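Local coordinates for iron-regulated outer membrane protein (Neisseria meningitidis, PDB 4B7O) that transports iron across the outer membrane as a TonB-dependent transporter and probably acts as a receptor in siderophore uptake, at residues F232-F235 with K239-P242. Residues are numbered along the deposited sequence; the frame is centred on the assembly and turned at random.
Sequences FRNF and KTVP
F232 turns one edge of its ring to the backbone of K239 and T240. CD2 of F232 lies 3.0 Å from O of K239, and CE2 of F232 lies 3.4 Å from O of T240. Both carbonyl oxygens sit near the ring plane, so they meet the ring's C-H edge and not its face. CG of F232 is anti to the backbone N (chi1 174°), which swings the ring across to the 239-242 segment. CG2 of V241 comes within 3.9 Å of CE2 of F232, the two side chains meeting at about a right angle. The backbone N of N234 lies over one face of the same ring, nearer its edge than its centre.

N234 supplies a weak polar link, and the placement of its amide is doubtful because its oxygen sits too close to P242. ND2 of N234 gives a weak hydrogen bond to OG1 of T240, 3.4 Å long and bent to 147°. ND2 of N234 is also 3.0 Å from O of T240, but the angle is too poor for a bond. F235 brings a ring edge to P242, with CE1 of F235 3.7 Å from CG of P242. The two side chains run alongside each other, pointing opposite ways.

Both segments belong to the irregular loop between strands 212-223 and 246-259, neighbouring antiparallel strands of the transmembrane beta-barrel. Only three residues separate the segments, so the contact is a local fold-back of that loop.

NH1 of R233 is hydrogen-bonded to O of G237, in the short link between the segments. NH2 of R233 lies 5.0 Å from NZ of K239; the two like charges would probably disfavour closer approach. V241 forms backbone hydrogen bonds with Y226, and its O accepts one from OG of S244. P242 also touches T286.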
loop_
_atom_site.group_PDB
_atom_site.type_symbol
_atom_site.label_atom_id
_atom_site.label_comp_id
_atom_site.label_asym_id
_atom_site.label_seq_id
_atom_site.Cartn_x
_atom_site.Cartn_y
_atom_site.Cartn_z
ATOM N N PHE A 232 22.915 17.639 3.399
ATOM C CA PHE A 232 23.126 16.471 2.551
ATOM C C PHE A 232 24.126 16.826 1.438
ATOM O O PHE A 232 24.071 17.937 0.860
ATOM C CB PHE A 232 21.802 16.049 1.913
ATOM C CG PHE A 232 21.934 14.945 0.898
ATOM C CD1 PHE A 232 22.319 13.634 1.294
ATOM C CD2 PHE A 232 21.699 15.205 -0.457
ATOM C CE1 PHE A 232 22.448 12.620 0.351
ATOM C CE2 PHE A 232 21.814 14.205 -1.402
ATOM C CZ PHE A 232 22.186 12.908 -1.002
ATOM N N ARG A 233 25.009 15.868 1.155
ATOM C CA ARG A 233 25.910 15.910 0.022
ATOM C C ARG A 233 25.855 14.651 -0.817
ATOM O O ARG A 233 26.023 13.519 -0.318
ATOM C CB ARG A 233 27.353 16.209 0.451
ATOM C CG ARG A 233 27.647 17.673 0.758
ATOM C CD ARG A 233 27.051 18.618 -0.287
ATOM N NE ARG A 233 27.028 20.038 0.140
ATOM C CZ ARG A 233 27.722 21.046 -0.426
ATOM N NH1 ARG A 233 28.511 20.838 -1.478
ATOM N NH2 ARG A 233 27.612 22.283 0.049
ATOM N N ASN A 234 25.567 14.858 -2.105
ATOM C CA ASN A 234 25.826 13.887 -3.183
ATOM C C ASN A 234 27.173 13.185 -3.108
ATOM O O ASN A 234 28.087 13.692 -2.479
ATOM C CB ASN A 234 25.965 14.689 -4.478
ATOM C CG ASN A 234 24.874 14.409 -5.410
ATOM O OD1 ASN A 234 24.537 13.255 -5.604
ATOM N ND2 ASN A 234 24.289 15.426 -5.976
ATOM N N PHE A 235 27.330 12.109 -3.877
ATOM C CA PHE A 235 28.627 11.478 -4.064
ATOM C C PHE A 235 29.601 12.378 -4.852
ATOM O O PHE A 235 30.797 12.164 -4.804
ATOM C CB PHE A 235 28.470 10.230 -4.865
ATOM C CG PHE A 235 28.140 10.491 -6.283
ATOM C CD1 PHE A 235 26.872 10.997 -6.634
ATOM C CD2 PHE A 235 29.090 10.268 -7.293
ATOM C CE1 PHE A 235 26.540 11.230 -7.965
ATOM C CE2 PHE A 235 28.771 10.520 -8.628
ATOM C CZ PHE A 235 27.500 11.005 -8.965
ATOM N N LYS A 239 23.522 18.642 -4.062
ATOM C CA LYS A 239 22.413 18.571 -3.103
ATOM C C LYS A 239 21.418 17.498 -3.498
ATOM O O LYS A 239 20.705 16.937 -2.644
ATOM C CB LYS A 239 21.657 19.887 -3.080
ATOM C CG LYS A 239 22.505 21.101 -2.764
ATOM C CD LYS A 239 22.000 22.360 -3.484
ATOM C CE LYS A 239 22.112 23.555 -2.554
ATOM N NZ LYS A 239 22.891 23.101 -1.356
ATOM N N THR A 240 21.330 17.228 -4.801
ATOM C CA THR A 240 20.272 16.354 -5.299
ATOM C C THR A 240 20.535 14.882 -4.988
ATOM O O THR A 240 21.658 14.484 -4.810
ATOM C CB THR A 240 20.062 16.523 -6.798
ATOM O OG1 THR A 240 21.256 16.105 -7.458
ATOM C CG2 THR A 240 19.752 17.960 -7.174
ATOM N N VAL A 241 19.481 14.069 -4.938
ATOM C CA VAL A 241 19.620 12.646 -4.722
ATOM C C VAL A 241 19.647 12.030 -6.133
ATOM O O VAL A 241 18.666 12.110 -6.894
ATOM C CB VAL A 241 18.425 12.124 -3.877
ATOM C CG1 VAL A 241 18.455 10.609 -3.734
ATOM C CG2 VAL A 241 18.382 12.803 -2.509
ATOM N N PRO A 242 20.773 11.431 -6.518
ATOM C CA PRO A 242 20.908 10.968 -7.921
ATOM C C PRO A 242 19.881 9.872 -8.386
ATOM O O PRO A 242 19.558 8.935 -7.624
ATOM C CB PRO A 242 22.333 10.447 -7.973
ATOM C CG PRO A 242 23.006 11.193 -6.892
ATOM C CD PRO A 242 22.025 11.327 -5.780
#